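ABC transporter substrate-binding protein (Rhizobium radiobacter, PDB 6TFS) probably binds a solute, perhaps a peptide-like one, and delivers it to an ABC transporter for uptake. Local coordinates at residues 113-118 against 125-130. Residues are numbered along the deposited sequence; the frame is centred on the assembly and turned at random.
Sequences IQKVEA and RITLTR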
loop_
_atom_site.group_PDB
_atom_site.type_symbol
_atom_site.label_atom_id
_atom_site.label_comp_id
_atom_site.label_asym_id
_atom_site.label_seq_id
_atom_site.Cartn_x
_atom_site.Cartn_y
_atom_site.Cartn_z
ATOM N N ILE A 113 1.885 -0.059 -21.339
ATOM C CA ILE A 113 3.236 -0.159 -21.920
ATOM C C ILE A 113 3.226 -1.155 -23.095
ATOM O O ILE A 113 2.796 -2.298 -22.940
ATOM C CB ILE A 113 4.350 -0.496 -20.875
ATOM C CG1 ILE A 113 4.514 0.644 -19.825
ATOM C CG2 ILE A 113 5.688 -0.831 -21.569
ATOM C CD1 ILE A 113 5.540 0.392 -18.683
ATOM N N GLN A 114 3.688 -0.695 -24.264
ATOM C CA GLN A 114 3.820 -1.497 -25.473
ATOM C C GLN A 114 5.218 -2.154 -25.476
ATOM O O GLN A 114 5.325 -3.366 -25.677
ATOM C CB GLN A 114 3.621 -0.609 -26.711
ATOM C CG GLN A 114 3.694 -1.341 -28.045
ATOM C CD GLN A 114 3.939 -0.363 -29.169
ATOM O OE1 GLN A 114 3.062 0.422 -29.557
ATOM N NE2 GLN A 114 5.147 -0.373 -29.707
ATOM N N LYS A 115 6.278 -1.348 -25.231
ATOM C CA LYS A 115 7.669 -1.809 -25.201
ATOM C C LYS A 115 8.596 -0.918 -24.360
ATOM O O LYS A 115 8.324 0.268 -24.144
ATOM C CB LYS A 115 8.238 -2.016 -26.624
ATOM C CG LYS A 115 8.256 -0.772 -27.508
ATOM C CD LYS A 115 8.870 -1.056 -28.869
ATOM C CE LYS A 115 8.628 0.075 -29.838
ATOM N NZ LYS A 115 9.209 -0.209 -31.177
ATOM N N VAL A 116 9.682 -1.532 -23.867
ATOM C CA VAL A 116 10.748 -0.913 -23.074
ATOM C C VAL A 116 12.046 -1.295 -23.787
ATOM O O VAL A 116 12.326 -2.484 -23.966
ATOM C CB VAL A 116 10.745 -1.364 -21.585
ATOM C CG1 VAL A 116 11.785 -0.585 -20.786
ATOM C CG2 VAL A 116 9.364 -1.205 -20.956
ATOM N N GLU A 117 12.806 -0.291 -24.234
ATOM C CA GLU A 117 14.021 -0.517 -25.007
ATOM C C GLU A 117 15.243 0.151 -24.419
ATOM O O GLU A 117 15.161 1.283 -23.939
ATOM C CB GLU A 117 13.842 -0.008 -26.451
ATOM C CG GLU A 117 12.670 -0.597 -27.219
ATOM C CD GLU A 117 12.368 0.114 -28.528
ATOM O OE1 GLU A 117 12.119 1.344 -28.507
ATOM O OE2 GLU A 117 12.372 -0.568 -29.577
ATOM N N ALA A 118 16.387 -0.534 -24.510
ATOM C CA ALA A 118 17.680 0.004 -24.105
ATOM C C ALA A 118 18.273 0.617 -25.389
ATOM O O ALA A 118 18.749 -0.119 -26.258
ATOM C CB ALA A 118 18.577 -1.116 -23.572
ATOM N N ARG A 125 14.045 3.827 -23.468
ATOM C CA ARG A 125 12.866 4.366 -24.132
ATOM C C ARG A 125 11.653 3.495 -23.773
ATOM O O ARG A 125 11.694 2.272 -23.936
ATOM C CB ARG A 125 13.053 4.457 -25.655
ATOM C CG ARG A 125 11.894 5.162 -26.369
ATOM C CD ARG A 125 11.976 5.081 -27.884
ATOM N NE ARG A 125 13.172 5.745 -28.403
ATOM C CZ ARG A 125 14.068 5.171 -29.202
ATOM N NH1 ARG A 125 13.901 3.918 -29.607
ATOM N NH2 ARG A 125 15.131 5.849 -29.609
ATOM N N ILE A 126 10.578 4.135 -23.293
ATOM C CA ILE A 126 9.312 3.484 -22.938
ATOM C C ILE A 126 8.252 3.982 -23.915
ATOM O O ILE A 126 8.034 5.192 -24.036
ATOM C CB ILE A 126 8.909 3.725 -21.445
ATOM C CG1 ILE A 126 9.947 3.106 -20.491
ATOM C CG2 ILE A 126 7.482 3.185 -21.145
ATOM C CD1 ILE A 126 10.012 3.741 -19.116
ATOM N N THR A 127 7.603 3.041 -24.611
ATOM C CA THR A 127 6.547 3.342 -25.572
ATOM C C THR A 127 5.230 2.839 -25.016
ATOM O O THR A 127 5.134 1.687 -24.591
ATOM C CB THR A 127 6.889 2.771 -26.966
ATOM O OG1 THR A 127 8.126 3.336 -27.399
ATOM C CG2 THR A 127 5.817 3.074 -28.009
ATOM N N LEU A 128 4.220 3.712 -25.021
ATOM C CA LEU A 128 2.877 3.402 -24.539
ATOM C C LEU A 128 1.913 3.209 -25.720
ATOM O O LEU A 128 2.020 3.919 -26.715
ATOM C CB LEU A 128 2.363 4.533 -23.629
ATOM C CG LEU A 128 3.145 4.824 -22.338
ATOM C CD1 LEU A 128 2.628 6.082 -21.689
ATOM C CD2 LEU A 128 3.047 3.670 -21.357
ATOM N N THR A 129 0.973 2.256 -25.587
ATOM C CA THR A 129 -0.078 1.950 -26.572
ATOM C C THR A 129 -1.124 3.076 -26.548
ATOM O O THR A 129 -1.677 3.438 -27.582
ATOM C CB THR A 129 -0.740 0.583 -26.221
ATOM O OG1 THR A 129 0.268 -0.422 -26.150
ATOM C CG2 THR A 129 -1.784 0.148 -27.242
ATOM N N ARG A 130 -1.399 3.598 -25.350
ATOM C CA ARG A 130 -2.372 4.648 -25.062
ATOM C C ARG A 130 -1.855 5.463 -23.868
ATOM O O ARG A 130 -0.939 5.021 -23.170
ATOM C CB ARG A 130 -3.745 4.018 -24.726
ATOM C CG ARG A 130 -3.701 3.056 -23.535
ATOM C CD ARG A 130 -5.064 2.547 -23.122
ATOM N NE ARG A 130 -5.073 2.147 -21.711
ATOM C CZ ARG A 130 -4.805 0.920 -21.266
ATOM N NH1 ARG A 130 -4.521 -0.058 -22.120
ATOM N NH2 ARG A 130 -4.832 0.660 -19.967
HETATM O O HOH W 1 10.221 1.925 -26.551
#
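Arg125 and Glu117 form a hydrogen-bonded antiparallel pair, with Glu117 N 2.8 Å from Arg125 O and Arg125 N 2.8 Å from Glu117 O. Their side chains cross on the same face. A bend at chi3 (-62°) helps bring the Arg125 guanidinium to the carboxylate. Glu117 OE1 sits at the edge of the guanidinium, near its plane. This single oxygen meets Arg125 NH1 in a salt bridge whose hydrogen bond is weak, 3.3 Å. The carboxylate and guanidinium planes are 70° apart. Lys115 NZ pairs with Glu117 OE2, extending the network. A water also links Glu117 OE1 with Thr127 OG1. Ile126 lies on the other face, alongside Val116, their CG1 atoms 4.1 Å apart. Its CG2 touches Ile113 CG1, and helix 88-98 covers this face. Thr127 O takes two backbone N-H groups, from Gln114 N at 2.8 Å and weakly from Lys115 N at 3.3 Å. Its CG2 rests against the Gln114 amide, and its CB against Lys115 CG. Leu128 CD2 packs 3.7 Å from Ile113 CG1. Replacing Ile113 by an alanine is likely to leave Leu128 CD2 and Ile126 CG2 without the apolar partner they share. Thr129 OG1 lies beside Gln114 CB. Gln114 and Lys115, both opposite Thr127, make a classic beta bulge in the hairpin of strands 113-120 and 123-128, at one edge of a four-stranded antiparallel sheet.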